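Local coordinates for protein EvdO1 (Micromonospora carbonacea, PDB 4XBZ) that is probably a non-haem metal-dependent oxygenase of the phytanoyl-CoA dioxygenase family, thought to carry out oxidative cyclization in orthosomycin biosynthesis, at residues Ala35-Arg40 and Pro46-Ala51; Pro66-Asp71 and Ala119-His124; Arg87-Thr92 and Leu96-Pro101. All coordinates share one frame; numbering follows the deposited sequence.

Contact 1 (Ala35-Arg40 and Pro46-Ala51); sequences AECDIR and PEHVTA
His-48 lays its imidazole ring beneath Cys-37, and this pair is the heart of the contact. The ring belongs to helix 46-55, the cysteine to strand 36-38, and together with strand 57-61 these form a beta-alpha-beta unit at the edge of the main sheet. The methylene of Cys-37 makes a CH-pi contact: CB stands 3.7 Å from the centroid of the His-48 ring and only 5° from its normal, hence over the middle of the face. The sulfur turns anti to its own backbone N (chi1 165°), which brings SG obliquely alongside, 4.1 Å from the same centroid. On the opposite face sits Glu-47 CG, nearer the rim, so the imidazole is sandwiched between its helix neighbour and the strand.

One helical turn further on, Ala-35 and Ala-51 meet methyl to methyl, with 3.6 Å between their CB atoms. Small side chains suit this point, where the CA atoms of Ala-35 and Ala-51 are just 6.5 Å apart. Ala-35 also packs on Leu-58, and Thr-50, on another side of the helix, bonds to Glu-132 of the second subunit.

His-48 ND1 accepts a hydrogen bond from Leu-45 N, just before the helix, while His-48 NE2 lies 3.2 Å from Glu-36 O. Because ND1 spends its lone pair on a backbone N-H, the buried ring is probably neutral; its proton would then sit on NE2, with Cys-37 CB over the face.

Contact 2 (Pro66-Asp71 and Ala119-His124); sequences PQELAD and AMLAGH
Glu-68 reaches from the first turn of helix 66-86 toward Leu-121 and His-124, at the type I turn that links helix 116-121 to helix 125-134 in this double-stranded beta-helix protein. Its CG is set anti to the backbone N (chi1 -179°) and the chain beyond stays extended, the shape needed to carry a carboxylate across to the turn, where the CA atoms of Glu-68 and Leu-121 are 8.3 Å apart. Glu-68 OE2 lies 3.9 Å from Leu-121 CA, with the CD1 methyl close by. OE1 approaches His-124, coming within 3.3 Å of CD2, while the carboxylate and imidazole planes are turned just 12° from each other.

His-124 is the N-cap of helix 125-134. With its ring swung away from the backbone N (chi1 -169°), ND1 can accept from Leu-126 N, while NE2 is met by a water and, weakly, by Leu-63 O. Arg-292 forms a salt bridge with Glu-68 OE1, which would offset the charge of the buried carboxylate; the same arginine also bonds to Met-120 O, gripping both sides of the contact. Between the two side chains sits that one water, which donates to Glu-68 OE1 at 2.6 Å and lies 3.2 Å from His-124 NE2.

Contact 3 (Arg87-Thr92 and Leu96-Pro101); sequences RSMEDT and LEPDQP
Asp-91 OD2, in the type II turn from Met-89 to Thr-92, is held by salt bridges to both Lys-114 and Arg-325, and the first residue of the turn, Met-89, stretches over to Pro-98. The partner segment holds a type I turn, Glu-97 to Gln-100, so the contact sets two turns against each other on the flanks of edge strand 92-94. Pro-98 suits the second position of its turn, where a proline's restricted phi is already required, and it is the residue most covered by the contact.

Arg-87, leaving helix 66-86 with positive phi, meets one end of that ring through its CB, 3.6 Å from Pro-98 CB. The other end belongs to Met-89, whose side chain crosses the proline at about a right angle: its CG lies 3.6 Å from Pro-98 CG, and SD comes to Pro-98 CD at 3.6 Å. With chi3 bent (60°), Met-89 CE stays 4.0 Å from Glu-97 OE2, which approaches Met-89 SD to 3.2 Å.

Each segment is stiffened internally. Glu-90 N donates to Ser-88 OG at 2.8 Å, an ST turn that straddles Met-89. Within 96-101 the type I turn is closed by Gln-100 N bonding to Glu-97 O, also at 2.8 Å.

How the contacts relate
From the N terminus, contact 1 closes first, a short loop in which strand 36-38 and helix 46-55 meet at one edge of the main sheet. The chain then passes through strand 57-61 into helix 66-86, where contact 2 opens; it closes 48 residues later at the turn after helix 116-121. Contact 3 is nested inside that long loop, bracketing strand 92-94 at the other edge of the sheet. Contacts 1 and 2 are in series but touch, with Arg-40 NH2 3.9 Å from His-124 NE2. Contacts 1 and 3 lie on opposite sides of the chain's centre, their own centres 40 Å apart, and helix 66-86 runs from contact 2 to contact 3.

Contact 1 (Ala35-Arg40 and Pro46-Ala51)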
loop_
_atom_site.group_PDB
_atom_site.type_symbol
_atom_site.label_atom_id
_atom_site.label_comp_id
_atom_site.label_asym_id
_atom_site.label_seq_id
_atom_site.Cartn_x
_atom_site.Cartn_y
_atom_site.Cartn_z
ATOM N N ALA A 35 9.810 3.413 13.194
ATOM C CA ALA A 35 9.021 4.637 13.240
ATOM C C ALA A 35 7.786 4.438 14.116
ATOM O O ALA A 35 7.275 3.323 14.248
ATOM C CB ALA A 35 8.617 5.075 11.834
ATOM N N GLU A 36 7.317 5.522 14.719
ATOM C CA GLU A 36 6.185 5.461 15.621
ATOM C C GLU A 36 5.088 6.419 15.175
ATOM O O GLU A 36 5.343 7.564 14.760
ATOM C CB GLU A 36 6.627 5.761 17.065
ATOM C CG GLU A 36 7.614 4.720 17.634
ATOM C CD GLU A 36 7.918 4.897 19.132
ATOM O OE1 GLU A 36 7.230 5.696 19.805
ATOM O OE2 GLU A 36 8.846 4.225 19.637
ATOM N N CYS A 37 3.859 5.932 15.243
ATOM C CA CYS A 37 2.703 6.733 14.879
ATOM C C CYS A 37 1.793 6.911 16.078
ATOM O O CYS A 37 1.170 5.953 16.536
ATOM C CB CYS A 37 1.932 6.081 13.732
ATOM S SG CYS A 37 0.290 6.766 13.538
ATOM N N ASP A 38 1.728 8.136 16.591
ATOM C CA ASP A 38 0.785 8.448 17.658
ATOM C C ASP A 38 -0.567 8.697 17.007
ATOM O O ASP A 38 -0.941 9.845 16.746
ATOM C CB ASP A 38 1.232 9.661 18.482
ATOM C CG ASP A 38 0.726 9.604 19.930
ATOM O OD1 ASP A 38 1.547 9.317 20.838
ATOM O OD2 ASP A 38 -0.493 9.821 20.163
ATOM N N ILE A 39 -1.295 7.613 16.760
ATOM C CA ILE A 39 -2.441 7.652 15.866
ATOM C C ILE A 39 -3.535 8.606 16.321
ATOM O O ILE A 39 -4.210 9.220 15.498
ATOM C CB ILE A 39 -3.046 6.244 15.674
ATOM C CG1 ILE A 39 -4.089 6.275 14.555
ATOM C CG2 ILE A 39 -3.619 5.681 16.985
ATOM C CD1 ILE A 39 -3.526 6.804 13.247
ATOM N N ARG A 40 -3.704 8.754 17.626
ATOM C CA ARG A 40 -4.776 9.607 18.126
ATOM C C ARG A 40 -4.313 11.049 18.208
ATOM O O ARG A 40 -5.129 11.959 18.319
ATOM C CB ARG A 40 -5.276 9.117 19.481
ATOM C CG ARG A 40 -6.070 7.815 19.381
ATOM C CD ARG A 40 -6.424 7.268 20.753
ATOM N NE ARG A 40 -7.190 6.035 20.654
ATOM C CZ ARG A 40 -8.510 5.999 20.517
ATOM N NH1 ARG A 40 -9.191 7.141 20.461
ATOM N NH2 ARG A 40 -9.140 4.833 20.435
ATOM N N PRO A 46 1.855 10.531 5.871
ATOM C CA PRO A 46 2.658 10.065 4.736
ATOM C C PRO A 46 4.007 9.463 5.137
ATOM O O PRO A 46 4.359 8.425 4.581
ATOM C CB PRO A 46 2.857 11.340 3.917
ATOM C CG PRO A 46 1.602 12.079 4.131
ATOM C CD PRO A 46 1.203 11.817 5.575
ATOM N N GLU A 47 4.737 10.082 6.066
ATOM C CA GLU A 47 6.018 9.519 6.503
ATOM C C GLU A 47 5.844 8.137 7.157
ATOM O O GLU A 47 6.685 7.249 6.987
ATOM C CB GLU A 47 6.739 10.477 7.463
ATOM C CG GLU A 47 6.004 10.802 8.765
ATOM C CD GLU A 47 6.699 11.913 9.574
ATOM O OE1 GLU A 47 7.398 11.607 10.577
ATOM O OE2 GLU A 47 6.545 13.100 9.195
ATOM N N HIS A 48 4.742 7.949 7.884
ATOM C CA HIS A 48 4.453 6.664 8.520
ATOM C C HIS A 48 4.259 5.553 7.475
ATOM O O HIS A 48 4.819 4.457 7.588
ATOM C CB HIS A 48 3.205 6.781 9.412
ATOM C CG HIS A 48 3.349 7.762 10.532
ATOM N ND1 HIS A 48 2.317 8.578 10.945
ATOM C CD2 HIS A 48 4.398 8.047 11.341
ATOM C CE1 HIS A 48 2.724 9.327 11.952
ATOM N NE2 HIS A 48 3.981 9.023 12.214
ATOM N N VAL A 49 3.453 5.837 6.463
ATOM C CA VAL A 49 3.224 4.872 5.396
ATOM C C VAL A 49 4.558 4.529 4.731
ATOM O O VAL A 49 4.867 3.352 4.523
ATOM C CB VAL A 49 2.221 5.399 4.343
ATOM C CG1 VAL A 49 1.968 4.342 3.275
ATOM C CG2 VAL A 49 0.910 5.809 5.007
ATOM N N THR A 50 5.354 5.560 4.445
ATOM C CA THR A 50 6.665 5.384 3.831
ATOM C C THR A 50 7.524 4.454 4.681
ATOM O O THR A 50 8.072 3.453 4.189
ATOM C CB THR A 50 7.427 6.743 3.648
ATOM O OG1 THR A 50 6.721 7.598 2.744
ATOM C CG2 THR A 50 8.805 6.499 3.091
ATOM N N ALA A 51 7.631 4.788 5.961
ATOM C CA ALA A 51 8.478 4.026 6.840
ATOM C C ALA A 51 7.986 2.581 6.853
ATOM O O ALA A 51 8.786 1.651 6.709
ATOM C CB ALA A 51 8.489 4.627 8.228
#

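Contact 2 (Pro66-Asp71 and Ala119-His124)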
loop_
_atom_site.group_PDB
_atom_site.type_symbol
_atom_site.label_atom_id
_atom_site.label_comp_id
_atom_site.label_asym_id
_atom_site.label_seq_id
_atom_site.Cartn_x
_atom_site.Cartn_y
_atom_site.Cartn_z
ATOM N N PRO A 66 -8.113 3.203 27.384
ATOM C CA PRO A 66 -7.911 2.402 28.602
ATOM C C PRO A 66 -9.020 1.373 28.848
ATOM O O PRO A 66 -8.714 0.221 29.166
ATOM C CB PRO A 66 -7.883 3.461 29.708
ATOM C CG PRO A 66 -7.279 4.650 29.033
ATOM C CD PRO A 66 -7.850 4.636 27.624
ATOM N N GLN A 67 -10.277 1.776 28.688
ATOM C CA GLN A 67 -11.422 0.884 28.915
ATOM C C GLN A 67 -11.439 -0.315 27.966
ATOM O O GLN A 67 -11.688 -1.440 28.404
ATOM C CB GLN A 67 -12.741 1.655 28.779
ATOM C CG GLN A 67 -14.016 0.824 28.970
ATOM C CD GLN A 67 -14.197 0.294 30.395
ATOM O OE1 GLN A 67 -13.567 -0.689 30.803
ATOM N NE2 GLN A 67 -15.065 0.950 31.158
ATOM N N GLU A 68 -11.186 -0.082 26.676
ATOM C CA GLU A 68 -11.155 -1.180 25.715
ATOM C C GLU A 68 -9.983 -2.106 26.005
ATOM O O GLU A 68 -10.111 -3.329 25.888
ATOM C CB GLU A 68 -11.079 -0.675 24.259
ATOM C CG GLU A 68 -11.078 -1.832 23.233
ATOM C CD GLU A 68 -11.491 -1.427 21.811
ATOM O OE1 GLU A 68 -11.293 -0.257 21.413
ATOM O OE2 GLU A 68 -12.023 -2.293 21.088
ATOM N N LEU A 69 -8.845 -1.536 26.390
ATOM C CA LEU A 69 -7.679 -2.355 26.723
ATOM C C LEU A 69 -8.027 -3.338 27.833
ATOM O O LEU A 69 -7.719 -4.528 27.743
ATOM C CB LEU A 69 -6.489 -1.482 27.144
ATOM C CG LEU A 69 -5.295 -2.195 27.795
ATOM C CD1 LEU A 69 -4.705 -3.238 26.870
ATOM C CD2 LEU A 69 -4.219 -1.207 28.224
ATOM N N ALA A 70 -8.692 -2.834 28.871
ATOM C CA ALA A 70 -9.114 -3.682 29.977
ATOM C C ALA A 70 -10.115 -4.742 29.499
ATOM O O ALA A 70 -9.969 -5.918 29.833
ATOM C CB ALA A 70 -9.706 -2.844 31.107
ATOM N N ASP A 71 -11.111 -4.347 28.706
ATOM C CA ASP A 71 -12.089 -5.330 28.227
ATOM C C ASP A 71 -11.382 -6.449 27.464
ATOM O O ASP A 71 -11.738 -7.620 27.585
ATOM C CB ASP A 71 -13.153 -4.688 27.330
ATOM C CG ASP A 71 -13.879 -3.532 28.003
ATOM O OD1 ASP A 71 -13.804 -3.407 29.237
ATOM O OD2 ASP A 71 -14.538 -2.743 27.285
ATOM N N ALA A 119 -14.012 -9.627 18.843
ATOM C CA ALA A 119 -14.717 -9.386 17.585
ATOM C C ALA A 119 -14.913 -7.886 17.336
ATOM O O ALA A 119 -14.665 -7.385 16.241
ATOM C CB ALA A 119 -16.058 -10.102 17.579
ATOM N N MET A 120 -15.341 -7.166 18.365
ATOM C CA MET A 120 -15.493 -5.720 18.265
ATOM C C MET A 120 -14.141 -5.027 18.039
ATOM O O MET A 120 -14.054 -4.016 17.328
ATOM C CB MET A 120 -16.183 -5.171 19.521
ATOM C CG MET A 120 -17.626 -5.700 19.716
ATOM S SD MET A 120 -18.699 -4.695 20.784
ATOM C CE MET A 120 -17.834 -4.799 22.356
ATOM N N LEU A 121 -13.090 -5.575 18.645
ATOM C CA LEU A 121 -11.734 -5.089 18.403
ATOM C C LEU A 121 -11.417 -5.247 16.915
ATOM O O LEU A 121 -10.756 -4.400 16.313
ATOM C CB LEU A 121 -10.710 -5.844 19.265
ATOM C CG LEU A 121 -9.212 -5.545 19.043
ATOM C CD1 LEU A 121 -8.888 -4.070 19.275
ATOM C CD2 LEU A 121 -8.339 -6.433 19.936
ATOM N N ALA A 122 -11.930 -6.319 16.317
ATOM C CA ALA A 122 -11.670 -6.602 14.920
ATOM C C ALA A 122 -12.392 -5.622 13.999
ATOM O O ALA A 122 -12.123 -5.594 12.806
ATOM C CB ALA A 122 -12.051 -8.053 14.583
ATOM N N GLY A 123 -13.290 -4.810 14.550
ATOM C CA GLY A 123 -13.934 -3.752 13.782
ATOM C C GLY A 123 -13.481 -2.352 14.158
ATOM O O GLY A 123 -14.094 -1.364 13.759
ATOM N N HIS A 124 -12.410 -2.272 14.947
ATOM C CA HIS A 124 -11.863 -1.001 15.433
ATOM C C HIS A 124 -11.484 -0.079 14.277
ATOM O O HIS A 124 -10.578 -0.396 13.503
ATOM C CB HIS A 124 -10.645 -1.267 16.327
ATOM C CG HIS A 124 -10.164 -0.072 17.098
ATOM N ND1 HIS A 124 -9.851 1.132 16.499
ATOM C CD2 HIS A 124 -9.908 0.090 18.419
ATOM C CE1 HIS A 124 -9.434 1.985 17.418
ATOM N NE2 HIS A 124 -9.458 1.378 18.591
HETATM O O HOH W 1 -10.126 1.997 21.683
#

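Contact 3 (Arg87-Thr92 and Leu96-Pro101)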
loop_
_atom_site.group_PDB
_atom_site.type_symbol
_atom_site.label_atom_id
_atom_site.label_comp_id
_atom_site.label_asym_id
_atom_site.label_seq_id
_atom_site.Cartn_x
_atom_site.Cartn_y
_atom_site.Cartn_z
ATOM N N ARG A 87 -7.626 -28.596 28.254
ATOM C CA ARG A 87 -6.554 -29.294 27.567
ATOM C C ARG A 87 -7.063 -29.835 26.246
ATOM O O ARG A 87 -6.797 -30.980 25.869
ATOM C CB ARG A 87 -5.994 -30.398 28.441
ATOM C CG ARG A 87 -5.571 -29.848 29.756
ATOM C CD ARG A 87 -4.854 -30.828 30.630
ATOM N NE ARG A 87 -4.539 -30.116 31.859
ATOM C CZ ARG A 87 -3.422 -29.425 32.060
ATOM N NH1 ARG A 87 -2.468 -29.401 31.135
ATOM N NH2 ARG A 87 -3.253 -28.783 33.208
ATOM N N SER A 88 -7.836 -29.001 25.565
ATOM C CA SER A 88 -8.265 -29.298 24.213
ATOM C C SER A 88 -7.172 -28.911 23.250
ATOM O O SER A 88 -6.470 -27.924 23.464
ATOM C CB SER A 88 -9.549 -28.553 23.859
ATOM O OG SER A 88 -9.823 -28.717 22.477
ATOM N N MET A 89 -7.025 -29.680 22.184
ATOM C CA MET A 89 -6.095 -29.310 21.135
ATOM C C MET A 89 -6.848 -28.615 20.017
ATOM O O MET A 89 -6.270 -28.240 19.001
ATOM C CB MET A 89 -5.348 -30.534 20.617
ATOM C CG MET A 89 -4.504 -31.206 21.690
ATOM S SD MET A 89 -3.135 -32.130 20.987
ATOM C CE MET A 89 -2.262 -30.821 20.150
ATOM N N GLU A 90 -8.147 -28.441 20.228
ATOM C CA GLU A 90 -9.007 -27.796 19.260
ATOM C C GLU A 90 -8.711 -26.293 19.244
ATOM O O GLU A 90 -8.854 -25.621 20.268
ATOM C CB GLU A 90 -10.481 -28.068 19.591
ATOM C CG GLU A 90 -11.485 -27.538 18.574
ATOM C CD GLU A 90 -12.005 -28.620 17.621
ATOM O OE1 GLU A 90 -12.488 -29.684 18.104
ATOM O OE2 GLU A 90 -11.932 -28.394 16.389
ATOM N N ASP A 91 -8.283 -25.785 18.088
ATOM C CA ASP A 91 -7.984 -24.362 17.911
ATOM C C ASP A 91 -6.893 -23.869 18.870
ATOM O O ASP A 91 -6.820 -22.676 19.179
ATOM C CB ASP A 91 -9.255 -23.513 18.096
ATOM C CG ASP A 91 -10.253 -23.685 16.961
ATOM O OD1 ASP A 91 -9.941 -24.442 16.018
ATOM O OD2 ASP A 91 -11.335 -23.045 16.997
ATOM N N THR A 92 -6.042 -24.773 19.335
ATOM C CA THR A 92 -5.063 -24.402 20.351
ATOM C C THR A 92 -3.729 -25.085 20.106
ATOM O O THR A 92 -3.661 -26.304 20.007
ATOM C CB THR A 92 -5.569 -24.739 21.776
ATOM O OG1 THR A 92 -6.856 -24.142 21.976
ATOM C CG2 THR A 92 -4.626 -24.192 22.823
ATOM N N LEU A 96 3.541 -29.298 24.168
ATOM C CA LEU A 96 3.543 -30.747 24.029
ATOM C C LEU A 96 2.096 -31.194 24.033
ATOM O O LEU A 96 1.212 -30.379 24.280
ATOM C CB LEU A 96 4.295 -31.415 25.175
ATOM C CG LEU A 96 5.690 -30.897 25.494
ATOM C CD1 LEU A 96 6.141 -31.392 26.870
ATOM C CD2 LEU A 96 6.630 -31.356 24.406
ATOM N N GLU A 97 1.849 -32.475 23.781
ATOM C CA GLU A 97 0.506 -33.021 23.944
ATOM C C GLU A 97 0.044 -32.714 25.373
ATOM O O GLU A 97 0.805 -32.897 26.319
ATOM C CB GLU A 97 0.488 -34.527 23.663
ATOM C CG GLU A 97 -0.698 -34.989 22.822
ATOM C CD GLU A 97 -0.440 -34.904 21.326
ATOM O OE1 GLU A 97 0.735 -34.993 20.915
ATOM O OE2 GLU A 97 -1.415 -34.755 20.556
ATOM N N PRO A 98 -1.192 -32.208 25.527
ATOM C CA PRO A 98 -1.729 -31.686 26.795
ATOM C C PRO A 98 -1.654 -32.647 27.979
ATOM O O PRO A 98 -1.617 -32.183 29.121
ATOM C CB PRO A 98 -3.187 -31.389 26.450
ATOM C CG PRO A 98 -3.150 -31.061 25.004
ATOM C CD PRO A 98 -2.125 -31.988 24.410
ATOM N N ASP A 99 -1.640 -33.952 27.710
ATOM C CA ASP A 99 -1.522 -34.963 28.760
ATOM C C ASP A 99 -0.104 -35.071 29.333
ATOM O O ASP A 99 0.125 -35.822 30.285
ATOM C CB ASP A 99 -1.954 -36.333 28.232
ATOM C CG ASP A 99 -1.163 -36.767 27.013
ATOM O OD1 ASP A 99 -1.660 -36.588 25.877
ATOM O OD2 ASP A 99 -0.039 -37.287 27.187
ATOM N N GLN A 100 0.839 -34.329 28.750
ATOM C CA GLN A 100 2.247 -34.409 29.147
ATOM C C GLN A 100 2.602 -33.390 30.229
ATOM O O GLN A 100 2.066 -32.285 30.255
ATOM C CB GLN A 100 3.155 -34.210 27.934
ATOM C CG GLN A 100 2.978 -35.260 26.848
ATOM C CD GLN A 100 3.384 -36.638 27.314
ATOM O OE1 GLN A 100 4.551 -37.020 27.218
ATOM N NE2 GLN A 100 2.423 -37.395 27.832
ATOM N N PRO A 101 3.509 -33.768 31.134
ATOM C CA PRO A 101 3.929 -32.837 32.188
ATOM C C PRO A 101 4.623 -31.617 31.605
ATOM O O PRO A 101 5.497 -31.767 30.747
ATOM C CB PRO A 101 4.898 -33.674 33.034
ATOM C CG PRO A 101 5.385 -34.750 32.104
ATOM C CD PRO A 101 4.212 -35.060 31.216
#